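Local coordinates for seryl-tRNA synthetase, cytoplasmic (Candida albicans, PDB 3QO8), which catalyses the attachment of serine to tRNA(Ser), first activating the amino acid with ATP and then passing it to the acceptor end of the tRNA, at residues Y327-R335 with T411-Y419; Y419-I427 with E438-K446. All coordinates share one frame; numbering follows the deposited sequence.

Interaction 1: residues Y327-R335 with T411-Y419; sequences YQSLGLPYR and TICCILENY. With SSA (5'-O-(N-(L-seryl)-sulfamoyl)adenosine), chain D.
Tyr419 has CG beside its backbone N (chi1 -84°), and this carries the phenol out to the turn after Tyr327-Ser329. Tyr419 OH donates to Leu330 O at 2.5 Å. The donor stands above the carbonyl plane, 49° out of it, while the oxygen lies at the edge of the ring. Leu332 CG is anti to its carbonyl carbon (chi1 -57°), which spreads its methyls over the helix 408-419. Leu332 CD1 meets Cys414 SG at 3.9 Å and Ile415 CG1. Leu332 CD2 rests at the edge of the Tyr419 ring, 4.0 Å from Tyr419 CE1, and touches Asn418 CB. Asn418 ND2 bonds back to Cys414 O at 3.1 Å and to Trp357 O, so the amide beside Pro333 CD is tied to helix and strand. At the Thr411 end, Leu330 CD1 packs on Thr411 CG2 at 4.2 Å, and Tyr327 OH bonds Leu405 O. Gly331, with positive phi, closes the helix 312-329 in a Schellman motif. The ribose of the seryl-sulfamoyl adenosine lies against this turn, with Gly331 N 3.2 Å from O4'. The contact joins the C-terminal end of helix 312-329 and the turn after it to helix 408-419 in the class II core, walling the second-analogue pocket.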
loop_
_atom_site.group_PDB
_atom_site.type_symbol
_atom_site.label_atom_id
_atom_site.label_comp_id
_atom_site.label_asym_id
_atom_site.label_seq_id
_atom_site.Cartn_x
_atom_site.Cartn_y
_atom_site.Cartn_z
ATOM N N TYR A 327 -11.146 21.299 9.935
ATOM C CA TYR A 327 -10.318 22.338 9.303
ATOM C C TYR A 327 -10.283 23.630 10.102
ATOM O O TYR A 327 -9.263 24.331 10.141
ATOM C CB TYR A 327 -10.683 22.544 7.819
ATOM C CG TYR A 327 -10.272 21.299 7.098
ATOM C CD1 TYR A 327 -8.950 21.095 6.752
ATOM C CD2 TYR A 327 -11.178 20.274 6.870
ATOM C CE1 TYR A 327 -8.540 19.912 6.153
ATOM C CE2 TYR A 327 -10.776 19.085 6.269
ATOM C CZ TYR A 327 -9.459 18.915 5.919
ATOM O OH TYR A 327 -9.045 17.729 5.339
ATOM N N GLN A 328 -11.385 23.936 10.773
ATOM C CA GLN A 328 -11.380 25.091 11.661
ATOM C C GLN A 328 -10.341 24.902 12.758
ATOM O O GLN A 328 -9.642 25.848 13.135
ATOM C CB GLN A 328 -12.758 25.305 12.278
ATOM C CG GLN A 328 -13.768 25.790 11.279
ATOM C CD GLN A 328 -15.082 26.117 11.928
ATOM O OE1 GLN A 328 -15.136 26.375 13.128
ATOM N NE2 GLN A 328 -16.155 26.111 11.142
ATOM N N SER A 329 -10.233 23.672 13.249
ATOM C CA SER A 329 -9.308 23.354 14.339
ATOM C C SER A 329 -7.851 23.484 13.890
ATOM O O SER A 329 -6.950 23.678 14.706
ATOM C CB SER A 329 -9.583 21.948 14.889
ATOM O OG SER A 329 -8.909 20.954 14.137
ATOM N N LEU A 330 -7.625 23.388 12.584
ATOM C CA LEU A 330 -6.290 23.579 12.030
ATOM C C LEU A 330 -6.065 25.017 11.581
ATOM O O LEU A 330 -4.973 25.365 11.130
ATOM C CB LEU A 330 -6.062 22.641 10.840
ATOM C CG LEU A 330 -5.954 21.150 11.160
ATOM C CD1 LEU A 330 -6.112 20.300 9.890
ATOM C CD2 LEU A 330 -4.614 20.886 11.829
ATOM N N GLY A 331 -7.101 25.846 11.687
ATOM C CA GLY A 331 -6.989 27.251 11.323
ATOM C C GLY A 331 -6.825 27.482 9.828
ATOM O O GLY A 331 -6.150 28.422 9.399
ATOM N N LEU A 332 -7.457 26.637 9.021
ATOM C CA LEU A 332 -7.311 26.740 7.567
ATOM C C LEU A 332 -8.578 27.348 6.961
ATOM O O LEU A 332 -9.664 26.792 7.132
ATOM C CB LEU A 332 -7.008 25.355 6.950
ATOM C CG LEU A 332 -5.764 24.637 7.493
ATOM C CD1 LEU A 332 -5.592 23.220 6.931
ATOM C CD2 LEU A 332 -4.498 25.462 7.240
ATOM N N PRO A 333 -8.446 28.494 6.252
ATOM C CA PRO A 333 -9.635 29.112 5.645
ATOM C C PRO A 333 -10.182 28.178 4.582
ATOM O O PRO A 333 -9.389 27.504 3.935
ATOM C CB PRO A 333 -9.088 30.386 4.964
ATOM C CG PRO A 333 -7.684 30.552 5.448
ATOM C CD PRO A 333 -7.200 29.181 5.862
ATOM N N TYR A 334 -11.498 28.133 4.394
ATOM C CA TYR A 334 -12.062 27.249 3.382
ATOM C C TYR A 334 -13.403 27.760 2.900
ATOM O O TYR A 334 -13.957 28.693 3.470
ATOM C CB TYR A 334 -12.219 25.814 3.928
ATOM C CG TYR A 334 -13.173 25.738 5.105
ATOM C CD1 TYR A 334 -14.547 25.702 4.909
ATOM C CD2 TYR A 334 -12.695 25.716 6.414
ATOM C CE1 TYR A 334 -15.435 25.662 5.998
ATOM C CE2 TYR A 334 -13.569 25.668 7.505
ATOM C CZ TYR A 334 -14.934 25.653 7.285
ATOM O OH TYR A 334 -15.792 25.611 8.353
ATOM N N ARG A 335 -13.913 27.147 1.840
ATOM C CA ARG A 335 -15.307 27.307 1.467
ATOM C C ARG A 335 -15.908 25.928 1.229
ATOM O O ARG A 335 -15.195 24.992 0.876
ATOM C CB ARG A 335 -15.448 28.160 0.203
ATOM C CG ARG A 335 -14.750 27.591 -1.024
ATOM C CD ARG A 335 -15.019 28.464 -2.270
ATOM N NE ARG A 335 -14.505 27.845 -3.492
ATOM C CZ ARG A 335 -14.299 28.491 -4.642
ATOM N NH1 ARG A 335 -14.562 29.786 -4.739
ATOM N NH2 ARG A 335 -13.831 27.838 -5.702
ATOM N N THR A 411 -3.542 17.744 2.745
ATOM C CA THR A 411 -3.752 18.611 3.894
ATOM C C THR A 411 -2.435 19.232 4.365
ATOM O O THR A 411 -2.402 20.382 4.760
ATOM C CB THR A 411 -4.445 17.864 5.051
ATOM O OG1 THR A 411 -5.769 17.517 4.634
ATOM C CG2 THR A 411 -4.532 18.745 6.290
ATOM N N ILE A 412 -1.349 18.466 4.328
ATOM C CA ILE A 412 -0.042 19.028 4.637
ATOM C C ILE A 412 0.272 20.188 3.700
ATOM O O ILE A 412 0.751 21.240 4.140
ATOM C CB ILE A 412 1.082 17.981 4.556
ATOM C CG1 ILE A 412 1.010 17.032 5.768
ATOM C CG2 ILE A 412 2.455 18.694 4.484
ATOM C CD1 ILE A 412 1.933 15.783 5.670
ATOM N N CYS A 413 -0.013 20.020 2.413
ATOM C CA CYS A 413 0.234 21.114 1.463
ATOM C C CYS A 413 -0.459 22.416 1.883
ATOM O O CYS A 413 0.120 23.496 1.802
ATOM C CB CYS A 413 -0.211 20.723 0.056
ATOM S SG CYS A 413 0.736 19.344 -0.628
ATOM N N CYS A 414 -1.693 22.311 2.355
ATOM C CA CYS A 414 -2.441 23.501 2.780
ATOM C C CYS A 414 -1.833 24.134 4.036
ATOM O O CYS A 414 -1.710 25.369 4.156
ATOM C CB CYS A 414 -3.900 23.139 3.048
ATOM S SG CYS A 414 -4.935 24.587 3.315
ATOM N N ILE A 415 -1.460 23.278 4.981
ATOM C CA ILE A 415 -0.765 23.721 6.176
ATOM C C ILE A 415 0.525 24.452 5.823
ATOM O O ILE A 415 0.806 25.535 6.349
ATOM C CB ILE A 415 -0.457 22.516 7.105
ATOM C CG1 ILE A 415 -1.769 22.012 7.736
ATOM C CG2 ILE A 415 0.570 22.914 8.176
ATOM C CD1 ILE A 415 -1.662 20.686 8.438
ATOM N N LEU A 416 1.323 23.851 4.952
ATOM C CA LEU A 416 2.595 24.459 4.562
ATOM C C LEU A 416 2.398 25.887 4.062
ATOM O O LEU A 416 3.137 26.799 4.454
ATOM C CB LEU A 416 3.286 23.632 3.488
ATOM C CG LEU A 416 3.738 22.227 3.933
ATOM C CD1 LEU A 416 4.288 21.440 2.766
ATOM C CD2 LEU A 416 4.769 22.306 5.044
ATOM N N GLU A 417 1.425 26.107 3.182
ATOM C CA GLU A 417 1.292 27.460 2.633
ATOM C C GLU A 417 0.759 28.425 3.685
ATOM O O GLU A 417 1.147 29.590 3.713
ATOM C CB GLU A 417 0.453 27.494 1.347
ATOM C CG GLU A 417 1.087 26.697 0.208
ATOM C CD GLU A 417 0.509 27.021 -1.160
ATOM O OE1 GLU A 417 -0.399 27.877 -1.257
ATOM O OE2 GLU A 417 0.984 26.421 -2.146
ATOM N N ASN A 418 -0.093 27.931 4.580
ATOM C CA ASN A 418 -0.718 28.807 5.578
ATOM C C ASN A 418 0.056 28.990 6.893
ATOM O O ASN A 418 -0.280 29.852 7.696
ATOM C CB ASN A 418 -2.152 28.346 5.870
ATOM C CG ASN A 418 -3.123 28.757 4.775
ATOM O OD1 ASN A 418 -3.371 29.947 4.581
ATOM N ND2 ASN A 418 -3.681 27.773 4.054
ATOM N N TYR A 419 1.082 28.177 7.113
ATOM C CA TYR A 419 1.819 28.226 8.374
ATOM C C TYR A 419 3.266 28.626 8.155
ATOM O O TYR A 419 4.060 28.618 9.085
ATOM C CB TYR A 419 1.714 26.899 9.148
ATOM C CG TYR A 419 0.453 26.797 9.981
ATOM C CD1 TYR A 419 -0.764 26.451 9.399
ATOM C CD2 TYR A 419 0.475 27.055 11.346
ATOM C CE1 TYR A 419 -1.932 26.366 10.156
ATOM C CE2 TYR A 419 -0.692 26.974 12.119
ATOM C CZ TYR A 419 -1.891 26.629 11.510
ATOM O OH TYR A 419 -3.053 26.545 12.256
HETATM N N10 SSA D . -10.198 30.750 18.540
HETATM C CA SSA D . -8.794 30.527 18.829
HETATM C CB SSA D . -8.641 29.168 19.507
HETATM O OG SSA D . -7.256 28.883 19.736
HETATM C C9 SSA D . -8.003 30.562 17.550
HETATM O O9 SSA D . -6.789 30.445 17.567
HETATM N N8 SSA D . -8.698 30.716 16.423
HETATM S S1 SSA D . -7.993 30.594 14.986
HETATM O O1S SSA D . -9.010 30.491 13.977
HETATM O O2S SSA D . -7.167 31.749 14.749
HETATM O "O5'" SSA D . -7.102 29.338 14.974
HETATM C "C5'" SSA D . -7.641 28.040 14.733
HETATM C "C4'" SSA D . -6.617 27.010 15.198
HETATM O "O4'" SSA D . -5.508 26.943 14.296
HETATM C "C3'" SSA D . -6.033 27.375 16.553
HETATM O "O3'" SSA D . -6.700 26.671 17.605
HETATM C "C2'" SSA D . -4.583 26.954 16.476
HETATM O "O2'" SSA D . -4.427 25.641 17.010
HETATM C "C1'" SSA D . -4.260 26.918 14.995
HETATM N N9 SSA D . -3.453 28.124 14.697
HETATM C C8 SSA D . -3.866 29.248 14.084
HETATM N N7 SSA D . -2.823 30.111 14.023
HETATM C C5 SSA D . -1.759 29.518 14.608
HETATM C C6 SSA D . -0.444 29.903 14.835
HETATM N N6 SSA D . 0.011 31.120 14.437
HETATM N N1 SSA D . 0.386 29.044 15.470
HETATM C C2 SSA D . -0.038 27.836 15.869
HETATM N N3 SSA D . -1.299 27.439 15.660
HETATM C C4 SSA D . -2.171 28.266 15.036
#

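Interaction 2: residues Y419-I427 with E438-K446; sequences YQKEDGLVI and EPEFIPYIK. With SSA (5'-O-(N-(L-seryl)-sulfamoyl)adenosine), chain D.
Tyr444 lays one face of its ring flat against the backbone of Gly424. The CA of Gly424 stands 3.4 Å from the Tyr444 ring centroid and 1° off the normal, a CH-pi contact over the centre of the ring. The Tyr444 hydroxyl donates to a water that in turn donates to Gln420 OE1 and Lys421 O. Gln420 NE2 bonds Glu417 O. This water lies at the edge of the Tyr444 ring. Phe441 CG is anti to its backbone N (chi1 166°), and the ring leans back across the neighbouring strand. Phe441 CE1 reaches Gly424 C at 3.6 Å and also touches Lys421 CD. Phe441 CZ meets the Asp423 carboxylate, whose plane is turned 40° from the ring. These groups flank an antiparallel three-stranded sheet in which 424-426 is the middle strand and 441-443 an outer one. Leu425 and Ile442 form the hydrogen-bonded pair between strands 424-426 and 441-443, with N to O distances of 2.8 Å both ways. Tyr444 N to Asp423 O and Ile427 N to Glu440 O extend the ladder. On the face of Leu425 and Ile442, Leu425 CB packs on Ile442 CG1. Beyond the strand end, Ile427 CD1 meets Ile442 CD1 at 4.0 Å, the two side chains crossing near a right angle. On the Phe441 face, Val426 turns CG1 to the adenine of the bound analogue.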
loop_
_atom_site.group_PDB
_atom_site.type_symbol
_atom_site.label_atom_id
_atom_site.label_comp_id
_atom_site.label_asym_id
_atom_site.label_seq_id
_atom_site.Cartn_x
_atom_site.Cartn_y
_atom_site.Cartn_z
ATOM N N TYR A 419 1.082 28.177 7.113
ATOM C CA TYR A 419 1.819 28.226 8.374
ATOM C C TYR A 419 3.266 28.626 8.155
ATOM O O TYR A 419 4.060 28.618 9.085
ATOM C CB TYR A 419 1.714 26.899 9.148
ATOM C CG TYR A 419 0.453 26.797 9.981
ATOM C CD1 TYR A 419 -0.764 26.451 9.399
ATOM C CD2 TYR A 419 0.475 27.055 11.346
ATOM C CE1 TYR A 419 -1.932 26.366 10.156
ATOM C CE2 TYR A 419 -0.692 26.974 12.119
ATOM C CZ TYR A 419 -1.891 26.629 11.510
ATOM O OH TYR A 419 -3.053 26.545 12.256
ATOM N N GLN A 420 3.593 28.998 6.922
ATOM C CA GLN A 420 4.939 29.433 6.599
ATOM C C GLN A 420 5.194 30.817 7.173
ATOM O O GLN A 420 4.272 31.609 7.362
ATOM C CB GLN A 420 5.164 29.463 5.077
ATOM C CG GLN A 420 4.468 30.609 4.344
ATOM C CD GLN A 420 4.687 30.543 2.838
ATOM O OE1 GLN A 420 5.786 30.810 2.351
ATOM N NE2 GLN A 420 3.650 30.159 2.098
ATOM N N LYS A 421 6.453 31.093 7.469
ATOM C CA LYS A 421 6.886 32.457 7.734
ATOM C C LYS A 421 8.325 32.554 7.240
ATOM O O LYS A 421 8.817 31.625 6.602
ATOM C CB LYS A 421 6.728 32.812 9.215
ATOM C CG LYS A 421 7.634 32.045 10.137
ATOM C CD LYS A 421 7.070 32.028 11.547
ATOM C CE LYS A 421 6.782 33.415 12.062
ATOM N NZ LYS A 421 6.131 33.351 13.402
ATOM N N GLU A 422 9.004 33.662 7.508
ATOM C CA GLU A 422 10.266 33.936 6.820
ATOM C C GLU A 422 11.334 32.859 7.033
ATOM O O GLU A 422 12.026 32.472 6.094
ATOM C CB GLU A 422 10.817 35.311 7.219
ATOM C CG GLU A 422 12.150 35.652 6.551
ATOM C CD GLU A 422 12.693 37.009 6.976
ATOM O OE1 GLU A 422 12.113 38.042 6.568
ATOM O OE2 GLU A 422 13.697 37.041 7.723
ATOM N N ASP A 423 11.448 32.383 8.270
ATOM C CA ASP A 423 12.526 31.488 8.684
ATOM C C ASP A 423 12.090 30.028 8.877
ATOM O O ASP A 423 12.891 29.179 9.276
ATOM C CB ASP A 423 13.154 32.008 9.984
ATOM C CG ASP A 423 12.110 32.342 11.055
ATOM O OD1 ASP A 423 12.481 32.440 12.248
ATOM O OD2 ASP A 423 10.918 32.505 10.710
ATOM N N GLY A 424 10.824 29.733 8.623
ATOM C CA GLY A 424 10.381 28.353 8.692
ATOM C C GLY A 424 8.887 28.145 8.818
ATOM O O GLY A 424 8.106 28.942 8.324
ATOM N N LEU A 425 8.499 27.052 9.474
ATOM C CA LEU A 425 7.095 26.638 9.544
ATOM C C LEU A 425 6.592 26.592 10.982
ATOM O O LEU A 425 7.160 25.897 11.824
ATOM C CB LEU A 425 6.929 25.232 8.950
ATOM C CG LEU A 425 5.471 24.757 8.923
ATOM C CD1 LEU A 425 4.759 25.446 7.765
ATOM C CD2 LEU A 425 5.365 23.231 8.812
ATOM N N VAL A 426 5.519 27.317 11.262
ATOM C CA VAL A 426 4.842 27.182 12.548
ATOM C C VAL A 426 4.037 25.860 12.547
ATOM O O VAL A 426 3.374 25.535 11.576
ATOM C CB VAL A 426 3.910 28.395 12.806
ATOM C CG1 VAL A 426 2.981 28.130 13.991
ATOM C CG2 VAL A 426 4.730 29.663 13.031
ATOM N N ILE A 427 4.119 25.085 13.623
ATOM C CA ILE A 427 3.357 23.838 13.706
ATOM C C ILE A 427 1.951 24.134 14.236
ATOM O O ILE A 427 1.805 24.741 15.301
ATOM C CB ILE A 427 4.055 22.813 14.639
ATOM C CG1 ILE A 427 5.476 22.490 14.140
ATOM C CG2 ILE A 427 3.213 21.548 14.792
ATOM C CD1 ILE A 427 5.558 21.816 12.787
ATOM N N GLU A 438 7.057 17.962 20.664
ATOM C CA GLU A 438 5.980 18.940 20.549
ATOM C C GLU A 438 6.520 20.306 20.105
ATOM O O GLU A 438 6.316 21.312 20.776
ATOM C CB GLU A 438 5.229 19.070 21.877
ATOM C CG GLU A 438 4.740 17.733 22.425
ATOM C CD GLU A 438 3.880 17.874 23.669
ATOM O OE1 GLU A 438 3.633 19.018 24.102
ATOM O OE2 GLU A 438 3.448 16.835 24.209
ATOM N N PRO A 439 7.208 20.344 18.956
ATOM C CA PRO A 439 7.741 21.628 18.489
ATOM C C PRO A 439 6.617 22.613 18.166
ATOM O O PRO A 439 5.556 22.205 17.710
ATOM C CB PRO A 439 8.494 21.248 17.209
ATOM C CG PRO A 439 7.826 19.986 16.732
ATOM C CD PRO A 439 7.455 19.249 18.002
ATOM N N GLU A 440 6.847 23.902 18.399
ATOM C CA GLU A 440 5.874 24.911 18.020
ATOM C C GLU A 440 6.232 25.485 16.649
ATOM O O GLU A 440 5.418 26.150 16.004
ATOM C CB GLU A 440 5.839 26.037 19.061
ATOM C CG GLU A 440 5.480 25.581 20.469
ATOM C CD GLU A 440 5.692 26.680 21.494
ATOM O OE1 GLU A 440 6.454 27.618 21.192
ATOM O OE2 GLU A 440 5.098 26.611 22.592
ATOM N N PHE A 441 7.463 25.224 16.221
ATOM C CA PHE A 441 8.023 25.846 15.027
ATOM C C PHE A 441 9.180 24.990 14.572
ATOM O O PHE A 441 9.914 24.463 15.394
ATOM C CB PHE A 441 8.530 27.259 15.360
ATOM C CG PHE A 441 9.415 27.873 14.292
ATOM C CD1 PHE A 441 8.863 28.557 13.214
ATOM C CD2 PHE A 441 10.795 27.783 14.382
ATOM C CE1 PHE A 441 9.679 29.134 12.237
ATOM C CE2 PHE A 441 11.620 28.359 13.411
ATOM C CZ PHE A 441 11.056 29.041 12.339
ATOM N N ILE A 442 9.335 24.831 13.264
ATOM C CA ILE A 442 10.500 24.139 12.733
ATOM C C ILE A 442 11.170 24.994 11.658
ATOM O O ILE A 442 10.495 25.555 10.791
ATOM C CB ILE A 442 10.150 22.728 12.211
ATOM C CG1 ILE A 442 9.137 22.781 11.073
ATOM C CG2 ILE A 442 9.613 21.852 13.364
ATOM C CD1 ILE A 442 8.835 21.385 10.451
ATOM N N PRO A 443 12.504 25.120 11.733
ATOM C CA PRO A 443 13.230 26.043 10.855
ATOM C C PRO A 443 13.447 25.507 9.451
ATOM O O PRO A 443 13.540 24.298 9.256
ATOM C CB PRO A 443 14.579 26.201 11.562
ATOM C CG PRO A 443 14.762 24.903 12.285
ATOM C CD PRO A 443 13.384 24.517 12.750
ATOM N N TYR A 444 13.521 26.418 8.481
ATOM C CA TYR A 444 13.980 26.066 7.149
ATOM C C TYR A 444 15.411 25.586 7.287
ATOM O O TYR A 444 16.188 26.147 8.056
ATOM C CB TYR A 444 13.921 27.276 6.221
ATOM C CG TYR A 444 12.516 27.654 5.794
ATOM C CD1 TYR A 444 11.532 26.681 5.630
ATOM C CD2 TYR A 444 12.171 28.980 5.573
ATOM C CE1 TYR A 444 10.253 27.025 5.243
ATOM C CE2 TYR A 444 10.889 29.335 5.189
ATOM C CZ TYR A 444 9.937 28.346 5.023
ATOM O OH TYR A 444 8.664 28.688 4.641
ATOM N N ILE A 445 15.750 24.545 6.542
ATOM C CA ILE A 445 17.041 23.886 6.666
ATOM C C ILE A 445 17.840 24.077 5.388
ATOM O O ILE A 445 19.066 24.060 5.405
ATOM C CB ILE A 445 16.856 22.361 6.897
ATOM C CG1 ILE A 445 16.313 22.084 8.294
ATOM C CG2 ILE A 445 18.158 21.616 6.691
ATOM C CD1 ILE A 445 16.156 20.615 8.585
ATOM N N LYS A 446 17.130 24.244 4.280
ATOM C CA LYS A 446 17.750 24.341 2.963
ATOM C C LYS A 446 17.244 25.596 2.272
ATOM O O LYS A 446 16.165 26.083 2.594
ATOM C CB LYS A 446 17.379 23.117 2.115
ATOM C CG LYS A 446 17.659 21.779 2.801
ATOM C CD LYS A 446 17.574 20.590 1.847
ATOM C CE LYS A 446 16.153 20.373 1.359
ATOM N NZ LYS A 446 15.961 19.072 0.650
HETATM N N10 SSA D . -10.198 30.750 18.540
HETATM C CA SSA D . -8.794 30.527 18.829
HETATM C CB SSA D . -8.641 29.168 19.507
HETATM O OG SSA D . -7.256 28.883 19.736
HETATM C C9 SSA D . -8.003 30.562 17.550
HETATM O O9 SSA D . -6.789 30.445 17.567
HETATM N N8 SSA D . -8.698 30.716 16.423
HETATM S S1 SSA D . -7.993 30.594 14.986
HETATM O O1S SSA D . -9.010 30.491 13.977
HETATM O O2S SSA D . -7.167 31.749 14.749
HETATM O "O5'" SSA D . -7.102 29.338 14.974
HETATM C "C5'" SSA D . -7.641 28.040 14.733
HETATM C "C4'" SSA D . -6.617 27.010 15.198
HETATM O "O4'" SSA D . -5.508 26.943 14.296
HETATM C "C3'" SSA D . -6.033 27.375 16.553
HETATM O "O3'" SSA D . -6.700 26.671 17.605
HETATM C "C2'" SSA D . -4.583 26.954 16.476
HETATM O "O2'" SSA D . -4.427 25.641 17.010
HETATM C "C1'" SSA D . -4.260 26.918 14.995
HETATM N N9 SSA D . -3.453 28.124 14.697
HETATM C C8 SSA D . -3.866 29.248 14.084
HETATM N N7 SSA D . -2.823 30.111 14.023
HETATM C C5 SSA D . -1.759 29.518 14.608
HETATM C C6 SSA D . -0.444 29.903 14.835
HETATM N N6 SSA D . 0.011 31.120 14.437
HETATM N N1 SSA D . 0.386 29.044 15.470
HETATM C C2 SSA D . -0.038 27.836 15.869
HETATM N N3 SSA D . -1.299 27.439 15.660
HETATM C C4 SSA D . -2.171 28.266 15.036
HETATM O O HOH W 1 7.974 31.358 3.569
HETATM O O HOH W 2 15.847 29.103 9.315
#

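Overall arrangement
Interaction 1 is wholly buried, while interaction 2 is only partly so and lies farther from the centre of the chain. The first joins helix 408-419 to the end of helix 312-329 and the turn after it, mostly through apolar side chains and one phenol bond. The second is a sheet contact, held by backbone bonds in ladder order, with the Phe441 and Tyr444 rings against the backbone of the middle strand and two waters at the Tyr444 end. Tyr419 belongs to both ranges, and helix 408-419 runs straight into strand 420-421. Leu416 CD2 also packs on Leu425 CD2 at 3.9 Å. The same analogue molecule touches both: its ribose lies by 327-335 and its adenine by Val426 and Ile427.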